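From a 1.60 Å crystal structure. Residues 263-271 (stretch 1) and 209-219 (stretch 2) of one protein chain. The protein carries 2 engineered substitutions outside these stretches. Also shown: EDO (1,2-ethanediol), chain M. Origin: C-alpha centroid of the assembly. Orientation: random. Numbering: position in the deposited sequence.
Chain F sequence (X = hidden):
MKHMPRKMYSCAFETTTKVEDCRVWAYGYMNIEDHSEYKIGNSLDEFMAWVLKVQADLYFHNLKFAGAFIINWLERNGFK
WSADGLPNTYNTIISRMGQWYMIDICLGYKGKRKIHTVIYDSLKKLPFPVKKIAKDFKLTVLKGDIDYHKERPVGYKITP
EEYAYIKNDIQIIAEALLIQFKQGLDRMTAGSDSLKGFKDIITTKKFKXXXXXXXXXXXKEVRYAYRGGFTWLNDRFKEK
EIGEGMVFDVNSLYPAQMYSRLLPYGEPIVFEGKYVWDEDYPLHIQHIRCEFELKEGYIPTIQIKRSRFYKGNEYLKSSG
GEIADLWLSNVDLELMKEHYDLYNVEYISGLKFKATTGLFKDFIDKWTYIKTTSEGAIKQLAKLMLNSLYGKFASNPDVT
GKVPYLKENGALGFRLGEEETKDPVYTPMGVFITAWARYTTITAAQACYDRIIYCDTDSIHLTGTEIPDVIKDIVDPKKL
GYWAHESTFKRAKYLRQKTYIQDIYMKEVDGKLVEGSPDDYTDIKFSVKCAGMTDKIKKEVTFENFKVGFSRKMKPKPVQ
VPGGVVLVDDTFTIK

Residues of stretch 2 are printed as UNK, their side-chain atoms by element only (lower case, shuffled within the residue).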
ATOM      1  N   LEU F 263     -11.142 -15.250  14.791  1.00 29.94           N
ATOM      2  CA  LEU F 263     -10.982 -13.795  14.770  1.00 31.50           C
ATOM      3  C   LEU F 263     -11.932 -13.105  15.745  1.00 34.13           C
ATOM      4  O   LEU F 263     -13.026 -13.617  16.031  1.00 31.74           O
ATOM      5  CB  LEU F 263     -11.159 -13.248  13.358  1.00 31.02           C
ATOM      6  CG  LEU F 263     -10.156 -13.716  12.299  1.00 28.71           C
ATOM      7  CD1 LEU F 263     -10.583 -13.342  10.885  1.00 30.41           C
ATOM      8  CD2 LEU F 263      -8.778 -13.129  12.651  1.00 32.19           C
ATOM      9  N   PRO F 264     -11.528 -11.947  16.270  1.00 29.59           N
ATOM     10  CA  PRO F 264     -12.282 -11.299  17.340  1.00 28.45           C
ATOM     11  C   PRO F 264     -13.497 -10.521  16.864  1.00 32.03           C
ATOM     12  O   PRO F 264     -13.506  -9.961  15.756  1.00 31.65           O
ATOM     13  CB  PRO F 264     -11.242 -10.319  17.911  1.00 31.03           C
ATOM     14  CG  PRO F 264     -10.491  -9.913  16.719  1.00 31.21           C
ATOM     15  CD  PRO F 264     -10.308 -11.174  15.943  1.00 30.09           C
ATOM     16  N   TYR F 265     -14.504 -10.429  17.736  1.00 30.12           N
ATOM     17  CA  TYR F 265     -15.629  -9.531  17.513  1.00 32.33           C
ATOM     18  C   TYR F 265     -16.211  -9.084  18.860  1.00 30.04           C
ATOM     19  O   TYR F 265     -15.848  -9.614  19.942  1.00 30.68           O
ATOM     20  CB  TYR F 265     -16.706 -10.203  16.637  1.00 31.36           C
ATOM     21  CG  TYR F 265     -17.517 -11.248  17.355  1.00 30.97           C
ATOM     22  CD1 TYR F 265     -18.734 -10.920  17.953  1.00 30.83           C
ATOM     23  CD2 TYR F 265     -17.073 -12.557  17.453  1.00 31.77           C
ATOM     24  CE1 TYR F 265     -19.477 -11.870  18.630  1.00 29.65           C
ATOM     25  CE2 TYR F 265     -17.836 -13.531  18.145  1.00 30.60           C
ATOM     26  CZ  TYR F 265     -19.009 -13.158  18.740  1.00 30.38           C
ATOM     27  OH  TYR F 265     -19.779 -14.119  19.413  1.00 33.02           O
ATOM     28  N   GLY F 266     -17.128  -8.122  18.781  1.00 31.79           N
ATOM     29  CA  GLY F 266     -17.853  -7.659  19.945  1.00 31.34           C
ATOM     30  C   GLY F 266     -17.126  -6.740  20.890  1.00 32.51           C
ATOM     31  O   GLY F 266     -15.994  -6.306  20.624  1.00 33.05           O
ATOM     32  N   GLU F 267     -17.782  -6.438  22.010  1.00 32.29           N
ATOM     33  CA  GLU F 267     -17.223  -5.533  23.002  1.00 32.80           C
ATOM     34  C   GLU F 267     -16.180  -6.294  23.793  1.00 32.52           C
ATOM     35  O   GLU F 267     -16.475  -7.366  24.324  1.00 33.01           O
ATOM     36  CB  GLU F 267     -18.288  -5.017  23.971  1.00 35.75           C
ATOM     37  CG  GLU F 267     -17.782  -3.897  24.896  1.00 40.98           C
ATOM     38  CD  GLU F 267     -17.430  -2.584  24.152  1.00 46.26           C
ATOM     39  OE1 GLU F 267     -18.141  -2.248  23.186  1.00 47.45           O
ATOM     40  OE2 GLU F 267     -16.442  -1.886  24.548  1.00 46.81           O
ATOM     41  N   PRO F 268     -14.971  -5.757  23.884  1.00 32.94           N
ATOM     42  CA  PRO F 268     -13.987  -6.442  24.708  1.00 32.55           C
ATOM     43  C   PRO F 268     -14.265  -6.320  26.200  1.00 32.75           C
ATOM     44  O   PRO F 268     -15.019  -5.438  26.630  1.00 33.00           O
ATOM     45  CB  PRO F 268     -12.679  -5.715  24.377  1.00 35.33           C
ATOM     46  CG  PRO F 268     -13.096  -4.382  23.972  1.00 37.67           C
ATOM     47  CD  PRO F 268     -14.398  -4.565  23.232  1.00 34.77           C
ATOM     48  N   ILE F 269     -13.640  -7.201  26.974  1.00 30.82           N
ATOM     49  CA  ILE F 269     -13.598  -7.078  28.419  1.00 30.50           C
ATOM     50  C   ILE F 269     -12.156  -6.782  28.847  1.00 31.97           C
ATOM     51  O   ILE F 269     -11.217  -7.467  28.427  1.00 31.59           O
ATOM     52  CB  ILE F 269     -14.127  -8.343  29.109  1.00 33.03           C
ATOM     53  CG1 ILE F 269     -15.614  -8.516  28.805  1.00 33.03           C
ATOM     54  CG2 ILE F 269     -13.895  -8.282  30.616  1.00 35.00           C
ATOM     55  CD1 ILE F 269     -16.210  -9.783  29.383  1.00 34.66           C
ATOM     56  N   VAL F 270     -11.997  -5.737  29.644  1.00 31.26           N
ATOM     57  CA  VAL F 270     -10.683  -5.363  30.171  1.00 32.68           C
ATOM     58  C   VAL F 270     -10.375  -6.218  31.399  1.00 33.05           C
ATOM     59  O   VAL F 270     -11.270  -6.498  32.229  1.00 34.77           O
ATOM     60  CB  VAL F 270     -10.666  -3.886  30.609  1.00 33.93           C
ATOM     61  CG1 VAL F 270      -9.353  -3.521  31.302  1.00 37.33           C
ATOM     62  CG2 VAL F 270     -10.933  -2.980  29.435  1.00 37.69           C
ATOM     63  N   PHE F 271      -9.099  -6.599  31.549  1.00 33.04           N
ATOM     64  CA  PHE F 271      -8.636  -7.303  32.749  1.00 32.39           C
ATOM     65  C   PHE F 271      -7.312  -6.722  33.220  1.00 32.46           C
ATOM     66  O   PHE F 271      -6.576  -6.158  32.425  1.00 30.97           O
ATOM     67  CB  PHE F 271      -8.495  -8.816  32.499  1.00 32.63           C
ATOM     68  CG  PHE F 271      -7.552  -9.179  31.391  1.00 32.80           C
ATOM     69  CD1 PHE F 271      -6.179  -9.328  31.620  1.00 31.60           C
ATOM     70  CD2 PHE F 271      -8.028  -9.381  30.104  1.00 32.44           C
ATOM     71  CE1 PHE F 271      -5.319  -9.656  30.586  1.00 32.29           C
ATOM     72  CE2 PHE F 271      -7.169  -9.725  29.076  1.00 33.27           C
ATOM     73  CZ  PHE F 271      -5.826  -9.847  29.304  1.00 32.37           C
ATOM     74  N   UNK F 209     -23.697  -4.886  15.156  1.00 34.34           N
ATOM     75  CA  UNK F 209     -23.836  -5.770  16.310  1.00 36.72           C
ATOM     76  C   UNK F 209     -22.499  -6.403  16.651  1.00 36.45           C
ATOM     77  O   UNK F 209     -22.106  -6.449  17.828  1.00 38.73           O
ATOM     78  c   UNK F 209     -26.473  -8.540  16.886  1.00 50.10           C
ATOM     79  c   UNK F 209     -25.247  -7.712  17.201  1.00 45.28           C
ATOM     80  n   UNK F 209     -28.335  -9.884  17.840  1.00 54.86           N
ATOM     81  c   UNK F 209     -26.968  -9.324  18.093  1.00 52.32           C
ATOM     82  c   UNK F 209     -24.874  -6.846  16.012  1.00 40.56           C
ATOM     83  N   UNK F 210     -21.787  -6.880  15.631  1.00 32.74           N
ATOM     84  CA  UNK F 210     -20.553  -7.639  15.855  1.00 32.31           C
ATOM     85  C   UNK F 210     -19.289  -6.780  15.893  1.00 33.18           C
ATOM     86  O   UNK F 210     -18.281  -7.203  16.466  1.00 35.40           O
ATOM     87  c   UNK F 210     -19.993  -8.366  13.506  1.00 33.89           C
ATOM     88  c   UNK F 210     -21.648  -9.697  14.855  1.00 34.55           C
ATOM     89  c   UNK F 210     -20.373  -8.821  14.871  1.00 33.98           C
ATOM     90  N   UNK F 211     -19.326  -5.585  15.291  1.00 31.59           N
ATOM     91  CA  UNK F 211     -18.168  -4.669  15.335  1.00 31.94           C
ATOM     92  C   UNK F 211     -18.580  -3.343  15.979  1.00 30.97           C
ATOM     93  O   UNK F 211     -18.689  -2.311  15.292  1.00 33.55           O
ATOM     94  c   UNK F 211     -17.596  -4.455  13.938  1.00 33.73           C
ATOM     95  c   UNK F 211     -17.207  -5.720  13.245  1.00 32.00           C
ATOM     96  c   UNK F 211     -16.449  -8.096  11.974  1.00 34.95           C
ATOM     97  c   UNK F 211     -17.368  -7.223  11.366  1.00 35.96           C
ATOM     98  c   UNK F 211     -16.315  -6.615  13.845  1.00 32.29           C
ATOM     99  c   UNK F 211     -17.737  -6.047  12.003  1.00 33.04           C
ATOM    100  c   UNK F 211     -15.934  -7.782  13.216  1.00 32.76           C
ATOM    101  N   UNK F 212     -18.807  -3.365  17.299  1.00 32.24           N
ATOM    102  CA  UNK F 212     -19.222  -2.187  18.019  1.00 32.10           C
ATOM    103  C   UNK F 212     -18.102  -1.155  18.052  1.00 33.27           C
ATOM    104  O   UNK F 212     -16.906  -1.499  17.926  1.00 34.27           O
ATOM    105  c   UNK F 212     -18.638  -4.509  18.209  1.00 32.76           C
ATOM    106  c   UNK F 212     -18.634  -3.880  19.559  1.00 35.09           C
ATOM    107  c   UNK F 212     -19.515  -2.717  19.418  1.00 34.02           C
ATOM    108  N   UNK F 213     -18.489   0.101  18.203  1.00 35.82           N
ATOM    109  CA  UNK F 213     -17.531   1.194  18.232  1.00 36.74           C
ATOM    110  C   UNK F 213     -16.851   1.207  19.575  1.00 36.99           C
ATOM    111  O   UNK F 213     -17.517   1.318  20.611  1.00 42.00           O
ATOM    112  o   UNK F 213     -19.014   2.486  16.837  1.00 41.90           O
ATOM    113  c   UNK F 213     -18.236   2.537  18.031  1.00 38.85           C
ATOM    114  c   UNK F 213     -17.212   3.663  17.932  1.00 39.97           C
ATOM    115  N   UNK F 214     -15.526   1.058  19.581  1.00 34.55           N
ATOM    116  CA  UNK F 214     -14.772   1.123  20.812  1.00 35.30           C
ATOM    117  C   UNK F 214     -14.466   2.575  21.170  1.00 34.95           C
ATOM    118  O   UNK F 214     -14.360   3.456  20.301  1.00 33.69           O
ATOM    119  c   UNK F 214     -12.217  -1.804  20.852  1.00 43.97           C
ATOM    120  c   UNK F 214     -14.731  -1.874  21.086  1.00 43.80           C
ATOM    121  c   UNK F 214     -13.466   0.332  20.710  1.00 36.91           C
ATOM    122  c   UNK F 214     -13.559  -1.189  20.424  1.00 39.97           C
ATOM    123  N   UNK F 215     -14.328   2.825  22.464  1.00 33.25           N
ATOM    124  CA  UNK F 215     -13.906   4.129  22.911  1.00 33.39           C
ATOM    125  C   UNK F 215     -12.518   4.435  22.343  1.00 33.07           C
ATOM    126  O   UNK F 215     -11.747   3.532  21.984  1.00 34.05           O
ATOM    127  c   UNK F 215     -13.859   4.185  24.427  1.00 35.12           C
ATOM    128  o   UNK F 215     -12.765   3.435  24.913  1.00 36.21           O
ATOM    129  N   UNK F 216     -12.187   5.711  22.267  1.00 32.65           N
ATOM    130  CA  UNK F 216     -10.880   6.094  21.785  1.00 31.94           C
ATOM    131  C   UNK F 216      -9.755   5.519  22.663  1.00 33.17           C
ATOM    132  O   UNK F 216      -8.717   5.115  22.142  1.00 34.09           O
ATOM    133  c   UNK F 216     -11.694   8.227  20.621  1.00 38.26           C
ATOM    134  c   UNK F 216     -11.346   7.749  19.216  1.00 40.45           C
ATOM    135  c   UNK F 216     -11.665   9.767  20.695  1.00 41.65           C
ATOM    136  c   UNK F 216     -10.767   7.613  21.683  1.00 34.18           C
ATOM    137  N   UNK F 217      -9.970   5.474  23.976  1.00 33.94           N
ATOM    138  CA  UNK F 217      -8.943   4.930  24.886  1.00 32.92           C
ATOM    139  C   UNK F 217      -8.710   3.444  24.666  1.00 32.47           C
ATOM    140  O   UNK F 217      -7.564   2.967  24.667  1.00 34.59           O
ATOM    141  N   UNK F 218      -9.792   2.700  24.471  1.00 32.80           N
ATOM    142  CA  UNK F 218      -9.653   1.272  24.229  1.00 32.95           C
ATOM    143  C   UNK F 218      -9.049   1.027  22.869  1.00 31.25           C
ATOM    144  O   UNK F 218      -8.219   0.127  22.712  1.00 31.09           O
ATOM    145  c   UNK F 218     -12.783  -0.472  25.752  1.00 45.86           C
ATOM    146  c   UNK F 218     -11.521   0.380  25.783  1.00 41.19           C
ATOM    147  c   UNK F 218     -10.990   0.539  24.353  1.00 35.93           C
ATOM    148  c   UNK F 218     -10.471  -0.230  26.728  1.00 43.94           C
ATOM    149  N   UNK F 219      -9.476   1.799  21.862  1.00 30.47           N
ATOM    150  CA  UNK F 219      -8.913   1.650  20.528  1.00 30.77           C
ATOM    151  C   UNK F 219      -7.399   1.867  20.545  1.00 29.38           C
ATOM    152  O   UNK F 219      -6.672   1.163  19.873  1.00 30.30           O
ATOM    153  c   UNK F 219      -9.561   2.620  19.538  1.00 33.38           C
ATOM    154  o   UNK F 219      -9.717   1.271  17.594  1.00 32.91           O
ATOM    155  o   UNK F 219      -8.344   3.016  17.552  1.00 32.64           O
ATOM    156  c   UNK F 219      -9.194   2.297  18.119  1.00 33.52           C
TER
HETATM  157  C1  EDO M8011     -22.222   0.410  15.868  1.00 42.35           C
HETATM  158  O1  EDO M8011     -22.495  -0.721  16.708  1.00 40.62           O
HETATM  159  C2  EDO M8011     -20.773   0.391  15.383  1.00 41.36           C
HETATM  160  O2  EDO M8011     -20.545  -0.547  14.328  1.00 40.68           O
HETATM  161  O   HOH W   1     -19.137   0.068  22.373  1.00 51.38           O
HETATM  162  O   HOH W   2     -15.754   0.896  24.297  1.00 33.97           O

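Position 209 carries four carbons in a row ending in a nitrogen and touches nothing on stretch 1, the pattern of lysine. Lys209 lies in the last helical residues, and its extended chain leads away from stretch 1 into solvent, as suits a charged amine.

At 210 one carbon carries two more, a fork at CB that lies against the Tyr265 ring, so the residue is valine. The CB of Val210 lies 4.1 Å from Tyr265 CD1, a compact apolar contact, while its backbone O accepts a hydrogen bond from Gly266 N at 2.7 Å.

Position 211 has one carbon followed by a ring of six carbons and no oxygen, the ring reaching Tyr265: phenylalanine. Phe211 is the first residue to leave helical geometry. Its CA-to-CB bond points away from stretch 1, but the ring comes nearer, placing CE2 4.3 Å from Tyr265 CB in a buried setting fit for an aromatic. Its backbone O accepts from O2 of the ethanediol at 2.7 Å.

At 212 three carbons close a ring onto the backbone nitrogen and touch Gly266, which defines proline. Pro212 points toward stretch 1 and offers the Gly266 backbone a compact apolar surface, its CG 3.5 Å from Gly266 C.

Position 213 shows one carbon bearing an oxygen and a carbon, clear of stretch 1, hence threonine. Thr213 points away, exposed, where a polar hydroxyl sits well; its backbone O takes a hydrogen bond from water 1 (2.7 Å), which also donates to Glu267 OE1 (2.6 Å).

Four carbons forked at the second, one branch end meeting Pro268, mark 214 as leucine. Leu214 fills buried space with apolar branches, CD2 lying 3.5 Å from Pro268 CD.

Position 215 has one carbon and one oxygen, without contact to stretch 1: serine. Ser215 is the N-cap, its OG accepting from the backbone N of residue 218 at 3.1 Å. Water 2 accepts from Ser215 N (3.0 Å) and donates to Glu267 OE2 (2.9 Å).

At 216 four carbons again fork at the second, beyond reach of stretch 1; no contact there explains the choice of exposed Leu216. Position 217 has no side-chain atoms, so it is glycine, although Gly217 sits in ordinary helical geometry with room for a CB.

Position 218 repeats the forked four-carbon pattern, its ends against Pro268 and Val270. Leu218 points toward stretch 1 and suits this apolar pair, with CD2 3.9 Å from Val270 CG2 and CD1 4.3 Å from Pro268 CG.

Finally, 219 has two carbons, the second bearing two oxygens, out of reach: aspartate. Asp219 is buried, tolerable because both carboxylate oxygens are hydrogen-bonded elsewhere in the structure.

The contact joins one direct backbone hydrogen bond at Gly266, whose positive phi favours glycine, to apolar packing along Tyr265, Pro268 and Val270. Two waters link the Glu267 carboxylate to the opposing backbone.

Stretch 2, residues 209-219: KVFPTLSLGLD
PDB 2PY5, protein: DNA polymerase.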